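Local coordinates for 70 kDa protein (Xanthomonas sp., PDB 4B2N) that oxidatively cleaves rubber (latex) as a processive dioxygenase that carries two covalently bound c-type hemes, at residues V100-R105 against N340-S345; T115-I120 against Q168-L173; L143-F148 against Y553-A558. All coordinates share one frame; numbering follows the deposited sequence.

Interaction 1 (V100-R105 against N340-S345); sequences VNLEER and NNFLIS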
# COMPACT_ATOMS: atom_id res chain seq x y z
N VAL A 100 2.39 15.27 -10.59
CA VAL A 100 2.71 15.13 -12.05
C VAL A 100 3.48 13.82 -12.31
O VAL A 100 3.18 13.08 -13.27
CB VAL A 100 3.53 16.36 -12.50
CG1 VAL A 100 3.99 16.16 -13.95
CG2 VAL A 100 2.68 17.65 -12.45
N ASN A 101 4.50 13.53 -11.47
CA ASN A 101 5.18 12.20 -11.52
C ASN A 101 4.22 11.02 -11.48
O ASN A 101 4.37 10.11 -12.28
CB ASN A 101 6.19 12.05 -10.39
CG ASN A 101 7.39 12.97 -10.59
OD1 ASN A 101 7.60 13.52 -11.68
ND2 ASN A 101 8.20 13.14 -9.51
N LEU A 102 3.21 11.07 -10.62
CA LEU A 102 2.28 9.92 -10.50
C LEU A 102 1.43 9.77 -11.78
O LEU A 102 1.01 8.65 -12.14
CB LEU A 102 1.44 9.98 -9.21
CG LEU A 102 2.20 9.81 -7.91
CD1 LEU A 102 1.33 10.01 -6.65
CD2 LEU A 102 2.86 8.45 -7.94
N GLU A 103 1.15 10.91 -12.43
CA GLU A 103 0.23 10.94 -13.54
C GLU A 103 0.97 10.59 -14.84
O GLU A 103 0.38 9.94 -15.74
CB GLU A 103 -0.41 12.33 -13.68
CG GLU A 103 -1.56 12.58 -12.68
CD GLU A 103 -2.13 13.97 -12.84
OE1 GLU A 103 -1.92 14.58 -13.94
OE2 GLU A 103 -2.77 14.45 -11.85
N GLU A 104 2.23 11.03 -14.96
CA GLU A 104 2.90 10.90 -16.24
C GLU A 104 4.23 10.20 -16.33
O GLU A 104 4.80 10.10 -17.46
CB GLU A 104 3.03 12.19 -17.04
CG GLU A 104 3.15 13.50 -16.36
CD GLU A 104 3.30 14.65 -17.38
OE1 GLU A 104 4.41 14.88 -17.92
OE2 GLU A 104 2.29 15.32 -17.58
N ARG A 105 4.75 9.71 -15.22
CA ARG A 105 6.09 9.08 -15.34
C ARG A 105 5.95 7.57 -15.34
O ARG A 105 5.28 7.01 -14.47
CB ARG A 105 6.99 9.57 -14.17
CG ARG A 105 7.49 10.98 -14.48
CD ARG A 105 8.71 10.89 -15.42
NE ARG A 105 9.90 10.43 -14.68
CZ ARG A 105 10.63 9.36 -14.95
NH1 ARG A 105 10.31 8.56 -15.97
NH2 ARG A 105 11.72 9.06 -14.22
N ASN A 340 6.63 11.68 -2.36
CA ASN A 340 6.41 11.60 -0.93
C ASN A 340 5.78 12.88 -0.37
O ASN A 340 4.86 12.83 0.44
CB ASN A 340 7.72 11.30 -0.20
CG ASN A 340 7.51 11.22 1.27
OD1 ASN A 340 8.02 12.08 2.02
ND2 ASN A 340 6.70 10.26 1.70
N ASN A 341 6.33 14.02 -0.75
CA ASN A 341 5.69 15.28 -0.43
C ASN A 341 4.27 15.46 -0.98
O ASN A 341 3.47 15.98 -0.29
CB ASN A 341 6.54 16.44 -0.84
CG ASN A 341 7.76 16.59 0.05
OD1 ASN A 341 7.73 16.20 1.25
ND2 ASN A 341 8.84 17.06 -0.53
N PHE A 342 3.98 15.04 -2.21
CA PHE A 342 2.60 15.05 -2.62
C PHE A 342 1.77 14.17 -1.63
O PHE A 342 0.72 14.59 -1.15
CB PHE A 342 2.46 14.52 -4.08
CG PHE A 342 1.03 14.41 -4.52
CD1 PHE A 342 0.18 15.53 -4.43
CD2 PHE A 342 0.55 13.22 -5.05
CE1 PHE A 342 -1.15 15.40 -4.85
CE2 PHE A 342 -0.75 13.09 -5.52
CZ PHE A 342 -1.60 14.19 -5.38
N LEU A 343 2.23 12.94 -1.36
CA LEU A 343 1.44 12.04 -0.43
C LEU A 343 1.20 12.70 0.92
O LEU A 343 0.10 12.62 1.49
CB LEU A 343 2.21 10.70 -0.22
CG LEU A 343 2.58 9.99 -1.54
CD1 LEU A 343 3.15 8.60 -1.27
CD2 LEU A 343 1.28 9.81 -2.34
N ILE A 344 2.22 13.38 1.45
CA ILE A 344 2.04 14.05 2.79
C ILE A 344 1.10 15.26 2.61
O ILE A 344 0.52 15.71 3.58
CB ILE A 344 3.39 14.63 3.27
CG1 ILE A 344 4.36 13.54 3.65
CG2 ILE A 344 3.22 15.53 4.47
CD1 ILE A 344 5.74 14.24 3.75
N SER A 345 0.91 15.76 1.39
CA SER A 345 0.07 16.98 1.22
C SER A 345 -1.39 16.58 1.18
O SER A 345 -2.24 17.46 1.19
CB SER A 345 0.44 17.73 -0.09
OG SER A 345 -0.09 17.02 -1.20
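Between helix 88-104 and helix 333-345, F342 and L343 both meet one methyl of L102, its CD1. F342 points at segment 100-105: with CG anti to the backbone N (chi1 176°), the ring reaches out until its CD2 lies 3.7 Å from CD1 of L102. That methyl sits at the ring edge, in the ring plane, and CE2 of F342 is 3.9 Å from the same CD1. The two side chains meet at a slant, and W209 packs edge-to-face with the same phenyl ring. L343 starts off to one side but bends back, bringing its CD2 to 4.3 Å from L102 CD1; its side chain also touches a bound heme c and lies about 4 Å from that of R294, a heme-binding residue. At the C-terminal part of the segment, S345 folds back on its own helix, where OG lies 2.6 Å from F342 O, in the carbonyl plane and on a lone pair. The same oxygen accepts from S345 N, so two donors hold it. The side chain of L102 itself comes to about 4 Å from that of C191, a covalent heme attachment site. All three touching residues are buried and meet through carbon alone, which implies dispersion and water exclusion beside the heme, without the directional hold of a polar bond.

Interaction 2 (T115-I120 against Q168-L173); sequences TSYHFI and QLPLGL
L169 lays one methyl over a face of the Y117 ring. Its CD2 stands 3.4 Å above the ring plane, displaced toward the rim on the CE2-CZ side, and lies 3.8 Å from the ring centroid at 26° off the normal, a CH-pi contact. L169 leaves its backbone to one side and only its end swings in over the ring. Y117 is the side chain from segment 115-120 that makes the contact. Its CG lies anti to the backbone N (chi1 165°), which sends the ring out from the last turn of helix 114-118 toward the loop. L173 points at the helix and brings CD1 to 3.6 Å from Y117 CE1, at an angle that is neither over the face nor at the edge. P170 comes from the opposite direction to Y117, its CD 3.7 Å from Y117 OH.

A type II beta turn from P170 to L173, closed by L173 N donating to P170 O, brings L173 back beside the ring already met by L169 and P170. G172 holds the third position of the turn with a positive phi of 111°; at its backbone angles a CB would press against the carbonyl O of L171. The turn joins strands 167-168 and 173-174.

The polar end of Y117 is reached through water. A water molecule in the plane of the ring, at its edge, lies 2.6 Å from Y117 OH and donates to Q168 O at 2.8 Å, bridging the helix to the backbone at the end of strand 167-168. Q168 OE1 accepts from N150 N. Y152 meets the Y117 ring edge-to-face, and V137 of helix 133-141 also packs against this tyrosine.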
# COMPACT_ATOMS: atom_id res chain seq x y z
N THR A 115 0.46 -1.21 -28.87
CA THR A 115 -0.44 -1.94 -29.80
C THR A 115 -0.97 -3.25 -29.23
O THR A 115 -2.16 -3.63 -29.46
CB THR A 115 0.22 -2.13 -31.19
OG1 THR A 115 0.22 -0.83 -31.81
CG2 THR A 115 -0.59 -3.11 -32.09
N SER A 116 -0.18 -3.91 -28.41
CA SER A 116 -0.67 -5.08 -27.76
C SER A 116 -1.80 -4.76 -26.78
O SER A 116 -2.77 -5.55 -26.65
CB SER A 116 0.43 -5.72 -26.95
OG SER A 116 1.47 -6.25 -27.77
N TYR A 117 -1.63 -3.65 -26.05
CA TYR A 117 -2.68 -3.22 -25.16
C TYR A 117 -3.96 -2.85 -25.95
O TYR A 117 -5.05 -3.26 -25.62
CB TYR A 117 -2.25 -2.02 -24.26
CG TYR A 117 -3.45 -1.40 -23.63
CD1 TYR A 117 -3.96 -1.90 -22.41
CD2 TYR A 117 -4.09 -0.33 -24.23
CE1 TYR A 117 -5.10 -1.36 -21.85
CE2 TYR A 117 -5.22 0.25 -23.66
CZ TYR A 117 -5.70 -0.28 -22.45
OH TYR A 117 -6.78 0.26 -21.84
N HIS A 118 -3.79 -2.17 -27.06
CA HIS A 118 -4.88 -1.80 -27.93
C HIS A 118 -5.69 -3.00 -28.35
O HIS A 118 -6.91 -2.87 -28.59
CB HIS A 118 -4.32 -1.09 -29.16
CG HIS A 118 -5.35 -0.32 -29.93
ND1 HIS A 118 -6.12 0.67 -29.36
CD2 HIS A 118 -5.76 -0.44 -31.26
CE1 HIS A 118 -6.94 1.18 -30.30
NE2 HIS A 118 -6.71 0.51 -31.47
N PHE A 119 -5.02 -4.15 -28.48
CA PHE A 119 -5.67 -5.41 -28.96
C PHE A 119 -5.90 -6.41 -27.84
O PHE A 119 -6.16 -7.57 -28.09
CB PHE A 119 -4.92 -6.03 -30.19
CG PHE A 119 -5.15 -5.24 -31.46
CD1 PHE A 119 -6.30 -5.44 -32.24
CD2 PHE A 119 -4.28 -4.24 -31.86
CE1 PHE A 119 -6.54 -4.69 -33.41
CE2 PHE A 119 -4.51 -3.49 -33.03
CZ PHE A 119 -5.64 -3.70 -33.82
N ILE A 120 -5.70 -6.00 -26.57
CA ILE A 120 -5.74 -6.99 -25.50
C ILE A 120 -7.11 -7.67 -25.36
O ILE A 120 -7.21 -8.64 -24.69
CB ILE A 120 -5.40 -6.34 -24.10
CG1 ILE A 120 -4.88 -7.40 -23.09
CG2 ILE A 120 -6.54 -5.45 -23.60
CD1 ILE A 120 -3.97 -6.71 -22.09
N GLN A 168 -6.90 6.58 -24.44
CA GLN A 168 -6.94 6.87 -23.03
C GLN A 168 -6.87 5.55 -22.27
O GLN A 168 -7.62 4.59 -22.57
CB GLN A 168 -8.27 7.63 -22.68
CG GLN A 168 -8.61 7.77 -21.17
CD GLN A 168 -7.87 8.95 -20.55
OE1 GLN A 168 -6.99 9.59 -21.22
NE2 GLN A 168 -8.08 9.16 -19.24
N LEU A 169 -6.10 5.57 -21.17
CA LEU A 169 -5.97 4.46 -20.30
C LEU A 169 -6.72 4.70 -19.01
O LEU A 169 -6.83 5.85 -18.59
CB LEU A 169 -4.47 4.23 -19.89
CG LEU A 169 -3.50 4.00 -21.06
CD1 LEU A 169 -2.08 4.35 -20.60
CD2 LEU A 169 -3.67 2.55 -21.54
N PRO A 170 -7.22 3.62 -18.36
CA PRO A 170 -7.81 3.82 -17.03
C PRO A 170 -6.79 4.23 -15.99
O PRO A 170 -5.57 3.97 -16.16
CB PRO A 170 -8.26 2.40 -16.62
CG PRO A 170 -8.43 1.66 -17.86
CD PRO A 170 -7.35 2.22 -18.80
N LEU A 171 -7.26 4.80 -14.87
CA LEU A 171 -6.41 5.10 -13.75
C LEU A 171 -5.77 3.81 -13.35
O LEU A 171 -6.46 2.81 -13.20
CB LEU A 171 -7.28 5.55 -12.60
CG LEU A 171 -6.57 5.89 -11.31
CD1 LEU A 171 -5.53 7.02 -11.43
CD2 LEU A 171 -7.69 6.14 -10.26
N GLY A 172 -4.47 3.78 -13.14
CA GLY A 172 -3.91 2.45 -12.78
C GLY A 172 -3.05 1.81 -13.83
O GLY A 172 -2.24 0.93 -13.54
N LEU A 173 -3.26 2.23 -15.07
CA LEU A 173 -2.31 1.84 -16.13
C LEU A 173 -1.69 3.15 -16.57
O LEU A 173 -2.30 4.24 -16.41
CB LEU A 173 -2.96 1.20 -17.38
CG LEU A 173 -3.65 -0.16 -17.12
CD1 LEU A 173 -4.41 -0.72 -18.34
CD2 LEU A 173 -2.70 -1.23 -16.53
O HOH W 1 -8.26 1.95 -23.20

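Interaction 3 (L143-F148 against Y553-A558); sequences LYPAPF and YDYSFA
A T-shaped tyrosine pair joins two loops that lie more than 400 residues apart in sequence, one following helix 133-141 and the other leading into strand 560-561. Y144 gives the edge and Y555 the face: the ring centroids are 5.0 Å apart and the planes stand at 80°. Y144 CD2 sits 3.7 Å above the Y555 plane, over the ring centre, while Y144 CE2 reaches toward the inner end of the ring, 3.8 Å from Y555 CG. The side chains run past each other in opposite directions, which leaves the Y144 hydroxyl beyond the pair, where it hydrogen-bonds to N213. P145, approaching opposite to the direction of Y555, puts its CD 3.2 Å from Y555 OH and is the more exposed partner.

Y555 takes the crowded position for its first torsion, CG lying between the backbone N and the carbonyl carbon (chi1 55°), which turns a face of its ring to Y144 CD2. On either side of it in sequence the backbone is shaped by an Asx turn, in which D554 OD2 accepts from S556 N at 2.9 Å. That amide approaches from above the carboxylate plane, 59° out of it, whereas S556 OG, 2.7 Å away, meets the syn lone pair of D554 OD2. S559 OG bonds to D554 OD2 as well, so three donors gather on one oxygen and tie the turn to the residues that follow. The Y555 backbone pairs with G200, and the Y144 side chain packs on S197 and A215, about 10 Å from that of H195, an axial ligand of the heme iron.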
# COMPACT_ATOMS: atom_id res chain seq x y z
N LEU A 143 -9.96 -1.38 -12.24
CA LEU A 143 -9.42 0.00 -12.33
C LEU A 143 -10.59 0.99 -12.58
O LEU A 143 -11.79 0.59 -12.40
CB LEU A 143 -8.37 0.06 -13.48
CG LEU A 143 -7.26 -0.96 -13.29
CD1 LEU A 143 -6.30 -0.91 -14.47
CD2 LEU A 143 -6.52 -0.73 -11.95
N TYR A 144 -10.31 2.24 -12.93
CA TYR A 144 -11.37 3.29 -13.00
C TYR A 144 -11.04 4.22 -14.16
O TYR A 144 -9.86 4.37 -14.50
CB TYR A 144 -11.39 4.11 -11.71
CG TYR A 144 -11.50 3.20 -10.51
CD1 TYR A 144 -10.35 2.60 -9.99
CD2 TYR A 144 -12.76 2.84 -9.99
CE1 TYR A 144 -10.41 1.72 -8.92
CE2 TYR A 144 -12.86 1.98 -8.89
CZ TYR A 144 -11.67 1.36 -8.42
OH TYR A 144 -11.71 0.49 -7.37
N PRO A 145 -12.05 4.92 -14.71
CA PRO A 145 -11.80 6.07 -15.59
C PRO A 145 -10.99 7.09 -14.83
O PRO A 145 -11.24 7.40 -13.64
CB PRO A 145 -13.20 6.59 -16.00
CG PRO A 145 -14.18 5.83 -15.18
CD PRO A 145 -13.49 4.66 -14.46
N ALA A 146 -9.91 7.48 -15.46
CA ALA A 146 -8.96 8.37 -14.80
C ALA A 146 -9.53 9.78 -14.74
O ALA A 146 -10.23 10.19 -15.63
CB ALA A 146 -7.62 8.38 -15.60
N PRO A 147 -9.18 10.55 -13.69
CA PRO A 147 -9.56 11.94 -13.62
C PRO A 147 -8.54 12.87 -14.33
O PRO A 147 -8.65 14.06 -14.20
CB PRO A 147 -9.53 12.23 -12.11
CG PRO A 147 -8.45 11.32 -11.63
CD PRO A 147 -8.32 10.16 -12.58
N PHE A 148 -7.58 12.32 -15.07
CA PHE A 148 -6.71 13.13 -15.85
C PHE A 148 -6.58 12.45 -17.23
O PHE A 148 -7.00 11.29 -17.40
CB PHE A 148 -5.32 13.28 -15.23
CG PHE A 148 -4.72 11.99 -14.76
CD1 PHE A 148 -4.93 11.56 -13.41
CD2 PHE A 148 -3.90 11.24 -15.59
CE1 PHE A 148 -4.36 10.35 -12.95
CE2 PHE A 148 -3.32 10.02 -15.13
CZ PHE A 148 -3.59 9.58 -13.84
N TYR A 553 -16.36 -4.91 -10.41
CA TYR A 553 -16.96 -4.56 -9.10
C TYR A 553 -17.59 -3.19 -9.30
O TYR A 553 -16.95 -2.24 -9.83
CB TYR A 553 -15.90 -4.41 -8.00
CG TYR A 553 -15.38 -5.69 -7.36
CD1 TYR A 553 -15.89 -6.98 -7.72
CD2 TYR A 553 -14.39 -5.63 -6.38
CE1 TYR A 553 -15.38 -8.12 -7.15
CE2 TYR A 553 -13.87 -6.79 -5.82
CZ TYR A 553 -14.39 -8.02 -6.19
OH TYR A 553 -13.93 -9.13 -5.56
N ASP A 554 -18.86 -3.03 -8.88
CA ASP A 554 -19.49 -1.77 -9.02
C ASP A 554 -18.97 -0.85 -7.93
O ASP A 554 -18.87 -1.23 -6.74
CB ASP A 554 -21.00 -1.94 -8.80
CG ASP A 554 -21.72 -0.63 -8.95
OD1 ASP A 554 -22.07 -0.33 -10.05
OD2 ASP A 554 -21.97 0.11 -7.96
N TYR A 555 -18.66 0.39 -8.30
CA TYR A 555 -18.13 1.33 -7.23
C TYR A 555 -19.03 2.54 -7.02
O TYR A 555 -18.61 3.57 -6.50
CB TYR A 555 -16.71 1.79 -7.59
CG TYR A 555 -16.59 2.43 -8.97
CD1 TYR A 555 -16.42 1.65 -10.10
CD2 TYR A 555 -16.59 3.83 -9.13
CE1 TYR A 555 -16.26 2.23 -11.37
CE2 TYR A 555 -16.46 4.42 -10.40
CZ TYR A 555 -16.34 3.62 -11.49
OH TYR A 555 -16.20 4.18 -12.75
N SER A 556 -20.30 2.43 -7.42
CA SER A 556 -21.26 3.52 -7.26
C SER A 556 -21.74 3.59 -5.79
O SER A 556 -21.57 2.60 -4.99
CB SER A 556 -22.44 3.31 -8.24
OG SER A 556 -23.39 2.42 -7.66
N PHE A 557 -22.29 4.74 -5.39
CA PHE A 557 -22.75 4.90 -3.98
C PHE A 557 -23.72 3.81 -3.57
O PHE A 557 -23.72 3.39 -2.41
CB PHE A 557 -23.34 6.26 -3.70
CG PHE A 557 -22.32 7.38 -3.47
CD1 PHE A 557 -20.94 7.17 -3.44
CD2 PHE A 557 -22.78 8.70 -3.32
CE1 PHE A 557 -20.07 8.26 -3.24
CE2 PHE A 557 -21.93 9.74 -3.11
CZ PHE A 557 -20.56 9.52 -3.04
N ALA A 558 -24.47 3.26 -4.54
CA ALA A 558 -25.52 2.23 -4.25
C ALA A 558 -24.92 0.90 -3.77
O ALA A 558 -25.60 0.13 -3.09
CB ALA A 558 -26.42 1.98 -5.45

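In the fold
The three contacts lie at increasing distance from the first covalently bound heme c. Interaction 1 touches it through L343. In interaction 2 the side chain of L173 is about 10 Å from the bound heme c. In interaction 3 the side chain of Y144 is about 12 Å from the bound heme c. Interactions 2 and 3, centres 16 Å apart, are directly joined: L171 N lies 2.7 Å from Y144 O and Q168 NE2 3.0 Å from F148 O, both probable hydrogen bonds. Interaction 1 meets interaction 3 by packing alone, E103 CG against F148 CE1 at 3.6 Å. Interactions 1 and 2 do not touch, with nearest atoms about 6 Å apart; segment 143-148 touches both.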